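Side-chain contacts in serpin-ZX (Arabidopsis thaliana, PDB 3LE2), which inhibits target cysteine proteases such as metacaspase-9 by covalent trapping after cleavage of its reactive centre loop, and restrains programmed cell death: residues N41-I46 against F169-Y174; P92-A97 against R234-Y239; W143-K146 against I152-V155. All coordinates share one frame; numbering follows the deposited sequence.

Interaction 1: N41-I46 against F169-Y174; sequences NVVLSI and FANALY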
ATOM      1  N   ASN A  41      -4.724   2.990   7.030  1.00 27.82           N
ATOM      2  CA  ASN A  41      -4.518   3.689   8.300  1.00 30.00           C
ATOM      3  C   ASN A  41      -5.179   5.059   8.311  1.00 30.54           C
ATOM      4  O   ASN A  41      -5.579   5.547   9.372  1.00 30.15           O
ATOM      5  CB  ASN A  41      -3.024   3.780   8.648  1.00 27.58           C
ATOM      6  CG  ASN A  41      -2.445   2.428   9.054  1.00 34.71           C
ATOM      7  OD1 ASN A  41      -3.185   1.459   9.237  1.00 37.64           O
ATOM      8  ND2 ASN A  41      -1.132   2.359   9.203  1.00 32.51           N
ATOM      9  N   VAL A  42      -5.307   5.658   7.124  1.00 30.19           N
ATOM     10  CA  VAL A  42      -6.100   6.881   6.948  1.00 33.63           C
ATOM     11  C   VAL A  42      -7.586   6.650   7.275  1.00 35.04           C
ATOM     12  O   VAL A  42      -8.221   7.475   7.926  1.00 34.45           O
ATOM     13  CB  VAL A  42      -5.993   7.427   5.521  1.00 33.66           C
ATOM     14  CG1 VAL A  42      -7.154   8.377   5.229  1.00 38.80           C
ATOM     15  CG2 VAL A  42      -4.652   8.119   5.302  1.00 29.51           C
ATOM     16  N   VAL A  43      -8.133   5.523   6.829  1.00 33.42           N
ATOM     17  CA  VAL A  43      -9.505   5.167   7.187  1.00 37.07           C
ATOM     18  C   VAL A  43      -9.672   4.938   8.697  1.00 35.64           C
ATOM     19  O   VAL A  43     -10.610   5.458   9.316  1.00 28.96           O
ATOM     20  CB  VAL A  43      -9.996   3.916   6.429  1.00 30.59           C
ATOM     21  CG1 VAL A  43     -11.407   3.574   6.858  1.00 24.06           C
ATOM     22  CG2 VAL A  43      -9.952   4.155   4.935  1.00 33.29           C
ATOM     23  N   LEU A  44      -8.764   4.154   9.279  1.00 34.02           N
ATOM     24  CA  LEU A  44      -8.806   3.861  10.711  1.00 33.66           C
ATOM     25  C   LEU A  44      -8.680   5.136  11.556  1.00 30.83           C
ATOM     26  O   LEU A  44      -9.324   5.253  12.598  1.00 32.47           O
ATOM     27  CB  LEU A  44      -7.750   2.822  11.097  1.00 28.94           C
ATOM     28  CG  LEU A  44      -7.961   1.437  10.476  1.00 33.08           C
ATOM     29  CD1 LEU A  44      -6.771   0.524  10.743  1.00 26.05           C
ATOM     30  CD2 LEU A  44      -9.254   0.788  10.983  1.00 29.32           C
ATOM     31  N   SER A  45      -7.879   6.094  11.088  1.00 35.00           N
ATOM     32  CA  SER A  45      -7.795   7.414  11.732  1.00 35.20           C
ATOM     33  C   SER A  45      -9.138   8.165  11.678  1.00 42.91           C
ATOM     34  O   SER A  45      -9.555   8.782  12.657  1.00 38.39           O
ATOM     35  CB  SER A  45      -6.702   8.266  11.088  1.00 29.61           C
ATOM     36  OG  SER A  45      -5.432   7.643  11.187  1.00 36.38           O
ATOM     37  N   ILE A  46      -9.805   8.115  10.529  1.00 36.89           N
ATOM     38  CA  ILE A  46     -11.144   8.672  10.392  1.00 34.26           C
ATOM     39  C   ILE A  46     -12.142   8.018  11.359  1.00 35.31           C
ATOM     40  O   ILE A  46     -12.956   8.689  11.980  1.00 37.21           O
ATOM     41  CB  ILE A  46     -11.635   8.546   8.942  1.00 35.15           C
ATOM     42  CG1 ILE A  46     -10.792   9.452   8.039  1.00 39.89           C
ATOM     43  CG2 ILE A  46     -13.098   8.925   8.844  1.00 33.88           C
ATOM     44  CD1 ILE A  46     -11.049   9.269   6.568  1.00 37.55           C
ATOM     45  N   PHE A 169     -16.664   2.545   4.171  1.00 28.38           N
ATOM     46  CA  PHE A 169     -15.620   3.429   3.712  1.00 26.48           C
ATOM     47  C   PHE A 169     -15.114   2.899   2.381  1.00 29.72           C
ATOM     48  O   PHE A 169     -14.984   1.693   2.192  1.00 28.25           O
ATOM     49  CB  PHE A 169     -14.510   3.509   4.748  1.00 23.95           C
ATOM     50  CG  PHE A 169     -14.937   4.196   6.006  1.00 36.49           C
ATOM     51  CD1 PHE A 169     -14.837   5.577   6.127  1.00 32.93           C
ATOM     52  CD2 PHE A 169     -15.477   3.471   7.055  1.00 31.64           C
ATOM     53  CE1 PHE A 169     -15.249   6.211   7.282  1.00 36.14           C
ATOM     54  CE2 PHE A 169     -15.888   4.101   8.205  1.00 34.60           C
ATOM     55  CZ  PHE A 169     -15.775   5.470   8.321  1.00 30.79           C
ATOM     56  N   ALA A 170     -14.868   3.792   1.439  1.00 25.20           N
ATOM     57  CA  ALA A 170     -14.333   3.361   0.168  1.00 30.57           C
ATOM     58  C   ALA A 170     -13.064   4.135  -0.053  1.00 30.95           C
ATOM     59  O   ALA A 170     -13.060   5.364   0.014  1.00 32.87           O
ATOM     60  CB  ALA A 170     -15.330   3.599  -0.968  1.00 21.23           C
ATOM     61  N   ASN A 171     -11.981   3.408  -0.296  1.00 28.96           N
ATOM     62  CA  ASN A 171     -10.676   4.024  -0.409  1.00 31.65           C
ATOM     63  C   ASN A 171      -9.878   3.405  -1.549  1.00 35.46           C
ATOM     64  O   ASN A 171      -9.900   2.190  -1.754  1.00 33.19           O
ATOM     65  CB  ASN A 171      -9.924   3.913   0.922  1.00 32.79           C
ATOM     66  CG  ASN A 171      -8.577   4.598   0.883  1.00 47.33           C
ATOM     67  OD1 ASN A 171      -7.697   4.203   0.119  1.00 54.09           O
ATOM     68  ND2 ASN A 171      -8.405   5.636   1.702  1.00 44.67           N
ATOM     69  N   ALA A 172      -9.183   4.245  -2.303  1.00 32.00           N
ATOM     70  CA  ALA A 172      -8.373   3.750  -3.408  1.00 35.92           C
ATOM     71  C   ALA A 172      -7.107   4.582  -3.535  1.00 32.50           C
ATOM     72  O   ALA A 172      -7.105   5.773  -3.252  1.00 31.77           O
ATOM     73  CB  ALA A 172      -9.171   3.775  -4.709  1.00 37.85           C
ATOM     74  N   LEU A 173      -6.021   3.947  -3.947  1.00 36.91           N
ATOM     75  CA  LEU A 173      -4.790   4.674  -4.206  1.00 36.84           C
ATOM     76  C   LEU A 173      -4.230   4.206  -5.537  1.00 33.27           C
ATOM     77  O   LEU A 173      -3.917   3.024  -5.707  1.00 34.56           O
ATOM     78  CB  LEU A 173      -3.757   4.475  -3.076  1.00 29.91           C
ATOM     79  CG  LEU A 173      -2.439   5.262  -3.207  1.00 29.52           C
ATOM     80  CD1 LEU A 173      -2.682   6.768  -3.165  1.00 37.11           C
ATOM     81  CD2 LEU A 173      -1.380   4.879  -2.156  1.00 28.03           C
ATOM     82  N   TYR A 174      -4.127   5.135  -6.484  1.00 34.82           N
ATOM     83  CA  TYR A 174      -3.445   4.869  -7.745  1.00 37.00           C
ATOM     84  C   TYR A 174      -2.057   5.502  -7.721  1.00 28.90           C
ATOM     85  O   TYR A 174      -1.884   6.637  -7.282  1.00 29.27           O
ATOM     86  CB  TYR A 174      -4.264   5.379  -8.944  1.00 29.77           C
ATOM     87  CG  TYR A 174      -3.565   5.256 -10.284  1.00 31.28           C
ATOM     88  CD1 TYR A 174      -3.710   4.109 -11.059  1.00 41.22           C
ATOM     89  CD2 TYR A 174      -2.759   6.286 -10.783  1.00 39.60           C
ATOM     90  CE1 TYR A 174      -3.084   3.981 -12.303  1.00 36.29           C
ATOM     91  CE2 TYR A 174      -2.119   6.168 -12.030  1.00 36.90           C
ATOM     92  CZ  TYR A 174      -2.292   5.006 -12.781  1.00 36.86           C
ATOM     93  OH  TYR A 174      -1.679   4.847 -14.005  1.00 40.84           O
TER

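Interaction 2: P92-A97 against R234-Y239; sequences PKLSVA and RQFSMY. With ACT (acetate ion), chain C.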
ATOM      1  N   PRO A  92       6.102  10.997  -9.539  1.00 47.52           N
ATOM      2  CA  PRO A  92       5.110   9.993  -9.927  1.00 44.83           C
ATOM      3  C   PRO A  92       3.695  10.553  -9.920  1.00 37.99           C
ATOM      4  O   PRO A  92       3.408  11.608  -9.356  1.00 36.48           O
ATOM      5  CB  PRO A  92       5.275   8.908  -8.851  1.00 36.14           C
ATOM      6  CG  PRO A  92       6.661   9.100  -8.341  1.00 38.76           C
ATOM      7  CD  PRO A  92       6.843  10.595  -8.334  1.00 33.56           C
ATOM      8  N   LYS A  93       2.812   9.828 -10.574  1.00 37.14           N
ATOM      9  CA  LYS A  93       1.418  10.183 -10.605  1.00 33.35           C
ATOM     10  C   LYS A  93       0.766   9.412  -9.479  1.00 33.64           C
ATOM     11  O   LYS A  93       0.925   8.193  -9.384  1.00 30.33           O
ATOM     12  CB  LYS A  93       0.810   9.767 -11.943  1.00 35.04           C
ATOM     13  CG  LYS A  93      -0.706   9.949 -12.037  1.00 42.25           C
ATOM     14  CD  LYS A  93      -1.051  11.429 -12.116  1.00 47.42           C
ATOM     15  CE  LYS A  93      -2.543  11.676 -12.154  1.00 39.59           C
ATOM     16  NZ  LYS A  93      -2.796  13.143 -12.016  1.00 51.37           N
ATOM     17  N   LEU A  94       0.061  10.132  -8.617  1.00 31.35           N
ATOM     18  CA  LEU A  94      -0.717   9.527  -7.546  1.00 29.95           C
ATOM     19  C   LEU A  94      -2.092  10.132  -7.585  1.00 36.75           C
ATOM     20  O   LEU A  94      -2.249  11.325  -7.849  1.00 29.23           O
ATOM     21  CB  LEU A  94      -0.120   9.808  -6.159  1.00 25.48           C
ATOM     22  CG  LEU A  94       1.146   9.075  -5.709  1.00 36.30           C
ATOM     23  CD1 LEU A  94       2.400   9.732  -6.278  1.00 31.15           C
ATOM     24  CD2 LEU A  94       1.199   9.054  -4.180  1.00 28.92           C
ATOM     25  N   SER A  95      -3.088   9.300  -7.301  1.00 36.61           N
ATOM     26  CA  SER A  95      -4.458   9.755  -7.227  1.00 34.25           C
ATOM     27  C   SER A  95      -5.158   8.998  -6.100  1.00 38.30           C
ATOM     28  O   SER A  95      -5.030   7.774  -5.987  1.00 37.52           O
ATOM     29  CB  SER A  95      -5.160   9.528  -8.567  1.00 33.15           C
ATOM     30  OG  SER A  95      -6.459  10.076  -8.525  1.00 47.81           O
ATOM     31  N   VAL A  96      -5.884   9.731  -5.266  1.00 38.55           N
ATOM     32  CA  VAL A  96      -6.494   9.175  -4.066  1.00 36.36           C
ATOM     33  C   VAL A  96      -8.014   9.302  -4.099  1.00 43.73           C
ATOM     34  O   VAL A  96      -8.555  10.323  -4.521  1.00 43.77           O
ATOM     35  CB  VAL A  96      -6.002   9.917  -2.822  1.00 45.01           C
ATOM     36  CG1 VAL A  96      -6.830   9.517  -1.604  1.00 41.36           C
ATOM     37  CG2 VAL A  96      -4.511   9.678  -2.606  1.00 35.24           C
ATOM     38  N   ALA A  97      -8.698   8.257  -3.657  1.00 41.40           N
ATOM     39  CA  ALA A  97     -10.139   8.307  -3.478  1.00 36.37           C
ATOM     40  C   ALA A  97     -10.438   7.933  -2.036  1.00 34.96           C
ATOM     41  O   ALA A  97     -10.045   6.868  -1.563  1.00 33.40           O
ATOM     42  CB  ALA A  97     -10.845   7.356  -4.435  1.00 31.12           C
ATOM     43  N   ARG A 234       9.710  14.469  -2.639  1.00 36.75           N
ATOM     44  CA  ARG A 234       9.600  13.099  -2.169  1.00 38.11           C
ATOM     45  C   ARG A 234      10.493  12.178  -2.982  1.00 30.69           C
ATOM     46  O   ARG A 234      10.748  12.420  -4.161  1.00 32.92           O
ATOM     47  CB  ARG A 234       8.145  12.652  -2.200  1.00 32.79           C
ATOM     48  CG  ARG A 234       7.279  13.525  -1.307  1.00 39.40           C
ATOM     49  CD  ARG A 234       5.809  13.426  -1.639  1.00 37.98           C
ATOM     50  NE  ARG A 234       5.532  13.728  -3.036  1.00 37.38           N
ATOM     51  CZ  ARG A 234       4.381  13.430  -3.624  1.00 42.60           C
ATOM     52  NH1 ARG A 234       3.434  12.831  -2.920  1.00 38.30           N
ATOM     53  NH2 ARG A 234       4.171  13.723  -4.900  1.00 38.96           N
ATOM     54  N   GLN A 235      11.005  11.145  -2.332  1.00 25.55           N
ATOM     55  CA  GLN A 235      11.790  10.141  -3.025  1.00 32.56           C
ATOM     56  C   GLN A 235      11.130   8.775  -2.867  1.00 29.13           C
ATOM     57  O   GLN A 235      11.179   8.165  -1.796  1.00 30.50           O
ATOM     58  CB  GLN A 235      13.231  10.097  -2.498  1.00 42.33           C
ATOM     59  CG  GLN A 235      14.055   8.948  -3.120  1.00 45.37           C
ATOM     60  CD  GLN A 235      14.134   9.044  -4.642  1.00 52.69           C
ATOM     61  OE1 GLN A 235      13.580   8.214  -5.373  1.00 43.89           O
ATOM     62  NE2 GLN A 235      14.819  10.076  -5.125  1.00 60.24           N
ATOM     63  N   PHE A 236      10.514   8.291  -3.938  1.00 29.78           N
ATOM     64  CA  PHE A 236       9.853   6.997  -3.888  1.00 30.89           C
ATOM     65  C   PHE A 236      10.790   5.933  -4.416  1.00 29.19           C
ATOM     66  O   PHE A 236      11.588   6.192  -5.309  1.00 26.71           O
ATOM     67  CB  PHE A 236       8.586   7.012  -4.741  1.00 28.58           C
ATOM     68  CG  PHE A 236       7.549   7.994  -4.281  1.00 31.25           C
ATOM     69  CD1 PHE A 236       7.436   9.238  -4.883  1.00 29.04           C
ATOM     70  CD2 PHE A 236       6.675   7.667  -3.256  1.00 29.45           C
ATOM     71  CE1 PHE A 236       6.481  10.141  -4.466  1.00 29.48           C
ATOM     72  CE2 PHE A 236       5.700   8.563  -2.837  1.00 25.93           C
ATOM     73  CZ  PHE A 236       5.602   9.801  -3.442  1.00 28.67           C
ATOM     74  N   SER A 237      10.693   4.735  -3.855  1.00 31.52           N
ATOM     75  CA  SER A 237      11.388   3.568  -4.396  1.00 26.32           C
ATOM     76  C   SER A 237      10.509   2.331  -4.248  1.00 24.05           C
ATOM     77  O   SER A 237       9.571   2.300  -3.442  1.00 23.83           O
ATOM     78  CB  SER A 237      12.720   3.334  -3.677  1.00 26.37           C
ATOM     79  OG  SER A 237      13.499   4.510  -3.677  1.00 32.60           O
ATOM     80  N   MET A 238      10.816   1.311  -5.032  1.00 24.74           N
ATOM     81  CA  MET A 238      10.163   0.021  -4.874  1.00 26.06           C
ATOM     82  C   MET A 238      11.221  -0.963  -4.428  1.00 24.52           C
ATOM     83  O   MET A 238      12.334  -0.984  -4.955  1.00 28.43           O
ATOM     84  CB  MET A 238       9.476  -0.451  -6.177  1.00 24.36           C
ATOM     85  CG  MET A 238       8.892  -1.877  -6.097  1.00 25.25           C
ATOM     86  SD  MET A 238       8.062  -2.444  -7.598  1.00 31.30           S
ATOM     87  CE  MET A 238       6.488  -1.591  -7.441  1.00 26.83           C
ATOM     88  N   TYR A 239      10.878  -1.760  -3.431  1.00 21.49           N
ATOM     89  CA  TYR A 239      11.802  -2.737  -2.911  1.00 22.26           C
ATOM     90  C   TYR A 239      11.273  -4.132  -3.180  1.00 26.37           C
ATOM     91  O   TYR A 239      10.057  -4.388  -3.064  1.00 25.41           O
ATOM     92  CB  TYR A 239      12.035  -2.501  -1.412  1.00 25.81           C
ATOM     93  CG  TYR A 239      12.726  -1.178  -1.153  1.00 27.92           C
ATOM     94  CD1 TYR A 239      14.099  -1.036  -1.338  1.00 17.06           C
ATOM     95  CD2 TYR A 239      11.998  -0.067  -0.766  1.00 24.69           C
ATOM     96  CE1 TYR A 239      14.725   0.187  -1.139  1.00 24.99           C
ATOM     97  CE2 TYR A 239      12.608   1.141  -0.549  1.00 32.26           C
ATOM     98  CZ  TYR A 239      13.971   1.270  -0.732  1.00 26.27           C
ATOM     99  OH  TYR A 239      14.545   2.496  -0.505  1.00 28.15           O
TER
HETATM  100  C   ACT C 393      17.295   2.819  -2.471  1.00 50.92           C
HETATM  101  O   ACT C 393      16.477   3.062  -3.403  1.00 45.68           O
HETATM  102  OXT ACT C 393      17.417   1.616  -2.128  1.00 40.26           O
HETATM  103  CH3 ACT C 393      18.094   3.903  -1.805  1.00 43.40           C

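Interaction 3: W143-K146 against I152-V155; sequences WAEK and ITEV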
ATOM      1  N   TRP A 143     -18.183   7.565  -8.428  1.00 31.77           N
ATOM      2  CA  TRP A 143     -17.500   8.575  -7.637  1.00 37.63           C
ATOM      3  C   TRP A 143     -15.979   8.340  -7.556  1.00 36.36           C
ATOM      4  O   TRP A 143     -15.189   9.252  -7.788  1.00 41.01           O
ATOM      5  CB  TRP A 143     -18.108   8.632  -6.237  1.00 34.93           C
ATOM      6  CG  TRP A 143     -17.323   9.486  -5.310  1.00 48.02           C
ATOM      7  CD1 TRP A 143     -17.460  10.836  -5.113  1.00 41.68           C
ATOM      8  CD2 TRP A 143     -16.254   9.062  -4.459  1.00 37.87           C
ATOM      9  NE1 TRP A 143     -16.551  11.268  -4.186  1.00 38.20           N
ATOM     10  CE2 TRP A 143     -15.801  10.199  -3.764  1.00 42.25           C
ATOM     11  CE3 TRP A 143     -15.650   7.827  -4.204  1.00 41.93           C
ATOM     12  CZ2 TRP A 143     -14.763  10.141  -2.837  1.00 41.71           C
ATOM     13  CZ3 TRP A 143     -14.621   7.767  -3.285  1.00 42.39           C
ATOM     14  CH2 TRP A 143     -14.188   8.918  -2.612  1.00 40.49           C
ATOM     15  N   ALA A 144     -15.571   7.118  -7.224  1.00 33.08           N
ATOM     16  CA  ALA A 144     -14.146   6.803  -7.138  1.00 26.45           C
ATOM     17  C   ALA A 144     -13.462   6.977  -8.484  1.00 36.54           C
ATOM     18  O   ALA A 144     -12.309   7.400  -8.553  1.00 35.12           O
ATOM     19  CB  ALA A 144     -13.933   5.399  -6.618  1.00 27.91           C
ATOM     20  N   GLU A 145     -14.175   6.643  -9.555  1.00 38.10           N
ATOM     21  CA  GLU A 145     -13.640   6.794 -10.901  1.00 38.49           C
ATOM     22  C   GLU A 145     -13.428   8.270 -11.204  1.00 37.38           C
ATOM     23  O   GLU A 145     -12.423   8.659 -11.808  1.00 36.60           O
ATOM     24  CB  GLU A 145     -14.585   6.167 -11.936  1.00 43.80           C
ATOM     25  CG  GLU A 145     -14.027   6.136 -13.353  1.00 44.18           C
ATOM     26  CD  GLU A 145     -15.003   5.537 -14.366  1.00 55.70           C
ATOM     27  OE1 GLU A 145     -16.122   5.147 -13.967  1.00 41.95           O
ATOM     28  OE2 GLU A 145     -14.647   5.460 -15.564  1.00 47.69           O
ATOM     29  N   LYS A 146     -14.380   9.091 -10.769  1.00 39.17           N
ATOM     30  CA  LYS A 146     -14.296  10.533 -10.957  1.00 42.79           C
ATOM     31  C   LYS A 146     -13.113  11.122 -10.186  1.00 48.70           C
ATOM     32  O   LYS A 146     -12.402  11.986 -10.697  1.00 51.86           O
ATOM     33  CB  LYS A 146     -15.607  11.205 -10.526  1.00 52.82           C
ATOM     34  CG  LYS A 146     -15.666  12.714 -10.770  1.00 58.53           C
ATOM     35  CD  LYS A 146     -17.018  13.290 -10.349  1.00 77.53           C
ATOM     36  CE  LYS A 146     -17.098  14.796 -10.603  1.00 87.77           C
ATOM     37  NZ  LYS A 146     -18.408  15.386 -10.191  1.00 71.14           N
ATOM     38  N   ILE A 152      -8.930   4.382 -11.435  1.00 52.63           N
ATOM     39  CA  ILE A 152      -9.525   3.285 -10.683  1.00 50.98           C
ATOM     40  C   ILE A 152     -11.038   3.268 -10.884  1.00 44.04           C
ATOM     41  O   ILE A 152     -11.698   4.308 -10.852  1.00 40.43           O
ATOM     42  CB  ILE A 152      -9.152   3.350  -9.198  1.00 60.20           C
ATOM     43  CG1 ILE A 152      -7.650   3.096  -9.042  1.00 45.97           C
ATOM     44  CG2 ILE A 152      -9.973   2.334  -8.408  1.00 52.61           C
ATOM     45  CD1 ILE A 152      -7.130   3.386  -7.683  1.00 41.29           C
ATOM     46  N   THR A 153     -11.582   2.078 -11.086  1.00 45.23           N
ATOM     47  CA  THR A 153     -12.855   1.965 -11.764  1.00 48.95           C
ATOM     48  C   THR A 153     -13.947   1.267 -10.948  1.00 47.59           C
ATOM     49  O   THR A 153     -15.135   1.569 -11.102  1.00 55.26           O
ATOM     50  CB  THR A 153     -12.645   1.271 -13.131  1.00 46.92           C
ATOM     51  OG1 THR A 153     -13.452   1.908 -14.126  1.00 66.24           O
ATOM     52  CG2 THR A 153     -12.954  -0.228 -13.056  1.00 50.02           C
ATOM     53  N   GLU A 154     -13.546   0.358 -10.067  1.00 40.30           N
ATOM     54  CA  GLU A 154     -14.508  -0.484  -9.365  1.00 44.90           C
ATOM     55  C   GLU A 154     -14.091  -0.872  -7.939  1.00 46.05           C
ATOM     56  O   GLU A 154     -13.806  -2.040  -7.667  1.00 49.93           O
ATOM     57  CB  GLU A 154     -14.767  -1.748 -10.181  1.00 45.60           C
ATOM     58  CG  GLU A 154     -15.686  -2.750  -9.507  1.00 55.06           C
ATOM     59  CD  GLU A 154     -16.328  -3.698 -10.499  1.00 64.86           C
ATOM     60  OE1 GLU A 154     -16.660  -3.249 -11.618  1.00 71.60           O
ATOM     61  OE2 GLU A 154     -16.506  -4.889 -10.159  1.00 59.48           O
ATOM     62  N   VAL A 155     -14.086   0.098  -7.030  1.00 33.01           N
ATOM     63  CA  VAL A 155     -13.751  -0.181  -5.634  1.00 31.36           C
ATOM     64  C   VAL A 155     -14.698  -1.176  -4.950  1.00 32.30           C
ATOM     65  O   VAL A 155     -14.235  -2.074  -4.263  1.00 32.19           O
ATOM     66  CB  VAL A 155     -13.639   1.110  -4.795  1.00 35.38           C
ATOM     67  CG1 VAL A 155     -12.924   0.814  -3.470  1.00 30.27           C
ATOM     68  CG2 VAL A 155     -12.870   2.157  -5.574  1.00 34.25           C
TER
HETATM   69  O   HOH W   1     -17.195   3.064 -12.566  1.00 45.89           O

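Interaction 1: N41-I46 against F169-Y174
On the helix whose Val43 and Ile46 pack against Phe169, the carbonyl oxygen Asn41 O is gripped twice, from opposite faces of its plane. Ser45 N donates to Asn41 O at 2.9 Å, the ordinary helical bond, and Ser45 OG adds a second bond to Asn41 O at 2.8 Å, which ties the serine hydroxyl back onto its own helix. This helix, 37-49, is the one that in serpins lies behind the central beta-sheet A, and strand 167-176 is a middle strand of that sheet, so the contact belongs to the buried region known in the family as the shutter. The axes of segments 41-46 and 169-174 approach to 9.8 Å and run at 150° to each other, roughly antiparallel.

Val43 carries the meeting and divides its two methyls between two residues of the strand. With CG1 anti to the backbone N (chi1 179°), that methyl reaches the Phe169 side chain near the root of its ring, at 3.7 Å from Phe169 CG. Val43 CG1 stands 4.2 Å from the Phe169 ring centroid and 29° off the ring normal, an off-centre CH-pi contact. Farther out on the same ring, Ile46 CG2 touches Phe169 CE1 at 3.8 Å, the two side chains passing each other in opposite directions.

Asn171 turns a polar side chain toward the helix, but its amide is satisfied within the sheet: ND2 binds Asn98 OD1 on strand 93-103, and OD1 makes a weak bond to His329 ND1 on strand 326-335. Toward the helix it presents its flank, where Val43 CG2 lies 3.9 Å from Asn171 ND2 and nearly as close to Asn171 CB.

Interaction 2: P92-A97 against R234-Y239
The apolar layer between two beta-sheets is bridged here by the ring of Phe236, which meets Pro92, just before strand 93-103, and Leu94 near its start. With CG anti to the carbonyl carbon (chi1 -62°), the ring turns toward both. Pro92 is the nearer partner. Its CG lies 3.5 Å from Phe236 CD1, and its CD is 3.9 Å from Phe236 CE1, so that two adjacent ring carbons of the proline rest along one side of the aromatic ring. Leu94 approaches more loosely at the end of the ring, with Leu94 CD1 at 4.3 Å from Phe236 CZ. Both partners reach the phenyl ring at a slant, and the proline and phenylalanine side chains are set obliquely to each other.

In the serpin fold, strand 93-103 belongs to beta-sheet A and strand 236-243 to beta-sheet B, where it pairs antiparallel with strand 370-376. The layer is continued by Leu383 of strand 382-388, which touches both Leu94 and Phe236, and by Phe175, which touches Pro92 and Leu94.

Arg234 borders the same ring. Phe236 CZ stands 3.6 Å above the plane of the Arg234 guanidinium, offset toward its rim, while Arg234 CZ lies in the plane of the phenyl ring at its edge; the two flat groups therefore meet ring edge to guanidinium face. The guanidinium is held by a salt bridge from NH2 to Asp232 OD2 and a hydrogen bond from NH1 to Ala84 O.

Farther along the strand, Ser237 OG and Tyr239 OH are both hydrogen-bonded to the side chain of Asn377, a predicted glycosylation site that carries no sugar here. An acetate ion, probably from the crystallisation liquor, sits beside them: its OXT comes to the edge of the tyrosine ring, 3.2 Å from Tyr239 CE1.

Interaction 3: W143-K146 against I152-V155
Glu145 leaves the last turns of helix 129-147 and runs alongside Thr153, and it meets something of the loop at nearly every step. The approach already begins at its backbone, where Glu145 CA makes a CA-H...O contact of 3.2 Å with Ile152 O, with an angle of 144° at the hydrogen. Glu145 CB is 3.6 Å and, more loosely, CG 3.9 Å from that same Ile152 O. The chain is extended, with CG anti to the backbone N (chi1 -173°) and CD continuing the line, and this carries the carboxylate past the Ile152 carbonyl to the level of Thr153. There Glu145 CD lies 4.0 Å from Thr153 OG1, with the two side chains pointing the same way.

The tip is linked to the loop through a water. It donates to Glu145 OE1 at 2.7 Å and to Thr153 O at 2.9 Å, and so spans the gap between carboxylate and backbone.

Deeper in, Ala144 CB packs against Val155 CG2 at 3.6 Å, a small apolar contact beneath the polar one. This loop joins helix F to strand 3 of beta-sheet A in serpins; helix F, here 129-147, lies over that sheet. Thr148 joins the two segments: its OG1 is hydrogen-bonded to both Ala144 O and Ile152 N. Ile152 and Val155 both touch Ala172 of the strand below.

Glu145 also touches a crystal neighbour, so its exact pose may owe something to the lattice. Within the chain, both protons of the bridging water are spent on acceptors, one on the carboxylate and one on the Thr153 carbonyl, an arrangement consistent with an ionised Glu145 and one that lets two groups unable to donate to each other share a link.

How the interactions relate
The three contacts are arranged around beta-sheet A. Interaction 1 packs a helix behind it, interaction 3 lies on its other side with helix 129-147, and interaction 2 joins it to beta-sheet B; the centres of interactions 1 and 2 are about 16 Å apart, and those of 1 and 3 about 14 Å. Segments 169-174 and 92-97 lie on neighbouring antiparallel strands, linked by probable hydrogen bonds such as Tyr174 N to Ser95 O, 2.8 Å. From the loop of interaction 3, Ile152 CD1 packs on Ala172 CB at 3.6 Å. All three contacts lie away from the reactive bond Arg353-Gly354, within the serpin body from which the reactive centre loop extends.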